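PDB 4AZ1: tyrosine specific protein phosphatase from Trypanosoma cruzi, which probably removes phosphate from phosphotyrosine residues of protein substrates. Local coordinates for residues Leu81-Cys93 with Ile237-Gly249. Numbering follows the deposited sequence.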
loop_
_atom_site.group_PDB
_atom_site.type_symbol
_atom_site.label_atom_id
_atom_site.label_comp_id
_atom_site.label_asym_id
_atom_site.label_seq_id
_atom_site.Cartn_x
_atom_site.Cartn_y
_atom_site.Cartn_z
ATOM N N LEU A 81 19.643 4.942 -6.331
ATOM C CA LEU A 81 20.651 5.419 -5.390
ATOM C C LEU A 81 21.455 6.539 -6.045
ATOM O O LEU A 81 22.086 6.323 -7.066
ATOM C CB LEU A 81 21.605 4.278 -5.012
ATOM C CG LEU A 81 22.617 4.578 -3.903
ATOM C CD1 LEU A 81 21.889 4.949 -2.637
ATOM C CD2 LEU A 81 23.575 3.407 -3.634
ATOM N N ILE A 82 21.431 7.737 -5.478
ATOM C CA ILE A 82 22.260 8.793 -6.038
ATOM C C ILE A 82 23.519 8.988 -5.210
ATOM O O ILE A 82 23.441 9.317 -4.027
ATOM C CB ILE A 82 21.509 10.121 -6.137
ATOM C CG1 ILE A 82 20.128 9.904 -6.775
ATOM C CG2 ILE A 82 22.349 11.133 -6.942
ATOM C CD1 ILE A 82 20.178 9.531 -8.247
ATOM N N ASP A 83 24.677 8.796 -5.836
ATOM C CA ASP A 83 25.955 8.935 -5.149
ATOM C C ASP A 83 26.819 9.942 -5.909
ATOM O O ASP A 83 27.149 9.728 -7.078
ATOM C CB ASP A 83 26.658 7.571 -5.070
ATOM C CG ASP A 83 28.018 7.629 -4.360
ATOM O OD1 ASP A 83 28.161 8.339 -3.334
ATOM O OD2 ASP A 83 28.947 6.938 -4.829
ATOM N N LEU A 84 27.167 11.047 -5.256
ATOM C CA LEU A 84 28.009 12.068 -5.883
ATOM C C LEU A 84 29.339 12.275 -5.149
ATOM O O LEU A 84 29.926 13.355 -5.248
ATOM C CB LEU A 84 27.256 13.398 -5.963
ATOM C CG LEU A 84 25.941 13.376 -6.751
ATOM C CD1 LEU A 84 24.956 14.421 -6.240
ATOM C CD2 LEU A 84 26.208 13.578 -8.234
ATOM N N ASP A 85 29.803 11.258 -4.422
ATOM C CA ASP A 85 31.071 11.345 -3.679
ATOM C C ASP A 85 30.974 12.427 -2.609
ATOM O O ASP A 85 31.899 13.214 -2.412
ATOM C CB ASP A 85 32.258 11.646 -4.612
ATOM C CG ASP A 85 32.529 10.532 -5.606
ATOM O OD1 ASP A 85 32.440 9.350 -5.213
ATOM O OD2 ASP A 85 32.839 10.844 -6.779
ATOM N N LEU A 86 29.834 12.472 -1.934
ATOM C CA LEU A 86 29.591 13.467 -0.900
ATOM C C LEU A 86 29.256 12.725 0.389
ATOM O O LEU A 86 29.150 11.493 0.370
ATOM C CB LEU A 86 28.456 14.390 -1.330
ATOM C CG LEU A 86 28.753 15.180 -2.603
ATOM C CD1 LEU A 86 27.543 16.006 -2.960
ATOM C CD2 LEU A 86 29.976 16.060 -2.434
ATOM N N PRO A 87 29.149 13.453 1.521
ATOM C CA PRO A 87 28.895 12.740 2.780
ATOM C C PRO A 87 27.574 11.991 2.776
ATOM O O PRO A 87 27.468 10.943 3.411
ATOM C CB PRO A 87 28.868 13.870 3.809
ATOM C CG PRO A 87 29.872 14.843 3.275
ATOM C CD PRO A 87 29.592 14.841 1.774
ATOM N N HIS A 88 26.584 12.518 2.068
ATOM C CA HIS A 88 25.298 11.834 1.976
ATOM C C HIS A 88 25.031 11.258 0.591
ATOM O O HIS A 88 25.353 11.880 -0.436
ATOM C CB HIS A 88 24.142 12.763 2.386
ATOM C CG HIS A 88 24.135 13.101 3.840
ATOM N ND1 HIS A 88 24.833 14.174 4.359
ATOM C CD2 HIS A 88 23.539 12.495 4.896
ATOM C CE1 HIS A 88 24.655 14.218 5.666
ATOM N NE2 HIS A 88 23.871 13.213 6.017
ATOM N N LYS A 89 24.448 10.063 0.581
ATOM C CA LYS A 89 23.864 9.481 -0.618
ATOM C C LYS A 89 22.371 9.691 -0.501
ATOM O O LYS A 89 21.852 9.965 0.593
ATOM C CB LYS A 89 24.140 7.977 -0.697
ATOM C CG LYS A 89 25.603 7.593 -0.701
ATOM C CD LYS A 89 25.767 6.155 -1.181
ATOM C CE LYS A 89 27.226 5.710 -1.132
ATOM N NZ LYS A 89 27.452 4.422 -1.862
ATOM N N PHE A 90 21.673 9.551 -1.622
ATOM C CA PHE A 90 20.252 9.820 -1.643
ATOM C C PHE A 90 19.530 8.698 -2.357
ATOM O O PHE A 90 20.116 8.007 -3.193
ATOM C CB PHE A 90 20.006 11.157 -2.341
ATOM C CG PHE A 90 20.572 12.322 -1.587
ATOM C CD1 PHE A 90 21.895 12.723 -1.785
ATOM C CD2 PHE A 90 19.800 12.993 -0.639
ATOM C CE1 PHE A 90 22.427 13.792 -1.066
ATOM C CE2 PHE A 90 20.324 14.064 0.085
ATOM C CZ PHE A 90 21.642 14.463 -0.130
ATOM N N VAL A 91 18.269 8.496 -1.999
ATOM C CA VAL A 91 17.392 7.673 -2.812
ATOM C C VAL A 91 16.378 8.600 -3.458
ATOM O O VAL A 91 15.504 9.159 -2.784
ATOM C CB VAL A 91 16.687 6.576 -1.988
ATOM C CG1 VAL A 91 15.744 5.789 -2.872
ATOM C CG2 VAL A 91 17.724 5.634 -1.372
ATOM N N ALA A 92 16.523 8.802 -4.764
ATOM C CA ALA A 92 15.564 9.621 -5.497
ATOM C C ALA A 92 14.480 8.684 -6.012
ATOM O O ALA A 92 14.778 7.735 -6.735
ATOM C CB ALA A 92 16.248 10.355 -6.668
ATOM N N CYS A 93 13.223 8.931 -5.657
ATOM C CA CYS A 93 12.175 8.008 -6.082
ATOM C C CYS A 93 10.871 8.726 -6.279
ATOM O O CYS A 93 10.742 9.896 -5.913
ATOM C CB CYS A 93 12.012 6.871 -5.063
ATOM S SG CYS A 93 11.547 7.453 -3.415
ATOM N N ILE A 237 18.558 17.570 -4.528
ATOM C CA ILE A 237 19.795 16.804 -4.441
ATOM C C ILE A 237 20.931 17.578 -5.134
ATOM O O ILE A 237 22.058 17.621 -4.634
ATOM C CB ILE A 237 19.628 15.375 -5.018
ATOM C CG1 ILE A 237 18.613 14.589 -4.179
ATOM C CG2 ILE A 237 20.961 14.638 -5.021
ATOM C CD1 ILE A 237 18.112 13.287 -4.825
ATOM N N GLY A 238 20.615 18.237 -6.246
ATOM C CA GLY A 238 21.607 19.037 -6.956
ATOM C C GLY A 238 22.099 20.228 -6.148
ATOM O O GLY A 238 23.301 20.538 -6.121
ATOM N N ALA A 239 21.167 20.907 -5.488
ATOM C CA ALA A 239 21.515 22.048 -4.649
ATOM C C ALA A 239 22.391 21.597 -3.485
ATOM O O ALA A 239 23.367 22.275 -3.139
ATOM C CB ALA A 239 20.256 22.758 -4.138
ATOM N N TYR A 240 22.035 20.466 -2.873
ATOM C CA TYR A 240 22.856 19.893 -1.803
ATOM C C TYR A 240 24.280 19.688 -2.305
ATOM O O TYR A 240 25.248 20.097 -1.655
ATOM C CB TYR A 240 22.303 18.550 -1.319
ATOM C CG TYR A 240 23.293 17.798 -0.440
ATOM C CD1 TYR A 240 23.422 18.100 0.914
ATOM C CD2 TYR A 240 24.114 16.792 -0.966
ATOM C CE1 TYR A 240 24.352 17.426 1.729
ATOM C CE2 TYR A 240 25.042 16.114 -0.160
ATOM C CZ TYR A 240 25.149 16.437 1.186
ATOM O OH TYR A 240 26.054 15.768 1.982
ATOM N N ALA A 241 24.401 19.020 -3.450
ATOM C CA ALA A 241 25.718 18.738 -4.023
ATOM C C ALA A 241 26.461 20.028 -4.315
ATOM O O ALA A 241 27.593 20.218 -3.870
ATOM C CB ALA A 241 25.585 17.913 -5.282
ATOM N N ALA A 242 25.817 20.922 -5.059
ATOM C CA ALA A 242 26.456 22.176 -5.415
ATOM C C ALA A 242 26.910 22.954 -4.183
ATOM O O ALA A 242 28.009 23.520 -4.177
ATOM C CB ALA A 242 25.535 23.030 -6.303
ATOM N N LEU A 243 26.088 22.971 -3.135
ATOM C CA LEU A 243 26.441 23.719 -1.928
ATOM C C LEU A 243 27.566 23.061 -1.137
ATOM O O LEU A 243 28.335 23.748 -0.466
ATOM C CB LEU A 243 25.218 23.962 -1.032
ATOM C CG LEU A 243 24.274 25.052 -1.551
ATOM C CD1 LEU A 243 22.888 24.929 -0.937
ATOM C CD2 LEU A 243 24.857 26.427 -1.269
ATOM N N THR A 244 27.661 21.738 -1.219
ATOM C CA THR A 244 28.761 21.021 -0.576
ATOM C C THR A 244 30.074 21.395 -1.259
ATOM O O THR A 244 31.088 21.611 -0.593
ATOM C CB THR A 244 28.559 19.495 -0.620
ATOM O OG1 THR A 244 27.333 19.144 0.041
ATOM C CG2 THR A 244 29.721 18.787 0.066
ATOM N N HIS A 245 30.061 21.492 -2.586
ATOM C CA HIS A 245 31.257 21.960 -3.300
ATOM C C HIS A 245 31.657 23.364 -2.859
ATOM O O HIS A 245 32.843 23.655 -2.672
ATOM C CB HIS A 245 31.046 21.897 -4.818
ATOM C CG HIS A 245 31.135 20.509 -5.363
ATOM N ND1 HIS A 245 32.338 19.858 -5.544
ATOM C CD2 HIS A 245 30.171 19.628 -5.723
ATOM C CE1 HIS A 245 32.110 18.645 -6.010
ATOM N NE2 HIS A 245 30.803 18.481 -6.133
ATOM N N LEU A 246 30.656 24.224 -2.680
ATOM C CA LEU A 246 30.884 25.594 -2.234
ATOM C C LEU A 246 31.562 25.586 -0.868
ATOM O O LEU A 246 32.548 26.292 -0.647
ATOM C CB LEU A 246 29.544 26.344 -2.174
ATOM C CG LEU A 246 29.523 27.839 -1.818
ATOM C CD1 LEU A 246 28.310 28.518 -2.439
ATOM C CD2 LEU A 246 29.519 28.066 -0.311
ATOM N N GLU A 247 31.024 24.779 0.041
ATOM C CA GLU A 247 31.527 24.695 1.413
ATOM C C GLU A 247 32.935 24.098 1.546
ATOM O O GLU A 247 33.632 24.372 2.526
ATOM C CB GLU A 247 30.538 23.907 2.286
ATOM C CG GLU A 247 29.308 24.703 2.698
ATOM C CD GLU A 247 28.258 23.850 3.405
ATOM O OE1 GLU A 247 28.273 22.606 3.241
ATOM O OE2 GLU A 247 27.415 24.426 4.130
ATOM N N ARG A 248 33.342 23.273 0.582
ATOM C CA ARG A 248 34.678 22.683 0.619
ATOM C C ARG A 248 35.599 23.281 -0.455
ATOM O O ARG A 248 36.649 22.713 -0.789
ATOM C CB ARG A 248 34.637 21.141 0.586
ATOM C CG ARG A 248 33.926 20.530 -0.596
ATOM C CD ARG A 248 33.942 19.003 -0.583
ATOM N NE ARG A 248 33.519 18.398 0.682
ATOM C CZ ARG A 248 33.283 17.096 0.842
ATOM N NH1 ARG A 248 33.410 16.272 -0.189
ATOM N NH2 ARG A 248 32.910 16.610 2.024
ATOM N N GLY A 249 35.199 24.440 -0.980
ATOM C CA GLY A 249 36.076 25.241 -1.814
ATOM C C GLY A 249 36.308 24.676 -3.201
ATOM O O GLY A 249 37.284 25.033 -3.864
HETATM O O HOH W 1 29.772 16.133 -6.404
#
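The phenol oxygen of Tyr240 is gripped twice by His88: OH is hydrogen-bonded to ND1 at 3.1 Å, lying in the imidazole plane, and the backbone N of His88 donates a longer, more bent bond to the same OH (3.3 Å, 136°). NE2 of this imidazole is in turn hydrogen-bonded to Ser216 O, so both ring nitrogens are engaged and the ring's rotation is fixed; with NE2 donating to that carbonyl, a neutral imidazole could accept the phenol proton at ND1. The pair ties the antiparallel hairpin 81-93, at one edge of the mixed sheet of the tyrosine phosphatase fold, to helix 232-247, which follows the family's P-loop. A water makes a second bridge, donating to Leu84 O and hydrogen-bonded to His245 NE2, while ND1 of His245 is hydrogen-bonded to Thr250 OG1.

Tyr240 is held on both faces. CG stands anti to the backbone N (chi1 167°), which extends the ring toward the hairpin; Phe90 then drives its CE1-CZ edge against one face in a T-shaped contact (ring planes at 68°, CE1 to Tyr240 CD2 3.4 Å), and OG1 of Thr244 sits over the centre of the opposite face while donating to Tyr240 O. Together with His88 these rings form an aromatic cluster, backed by Val213 of helix 203-215. Ile237 lies over a face of the Phe90 ring through CG1, while its CD1 reaches onward to Ala92 CB.

Toward the turn, Leu86 straddles the helix surface: CD1 presses on Ala241 CA at 3.5 Å, and CD2 passes to Thr244 CG2. CD1 of Leu84 packs on CB of the same alanine. At the solvent-facing margin the Arg248 chain bends at chi3, bringing its guanidinium alongside Pro87, whose CG lies 3.7 Å from Arg248 NH2.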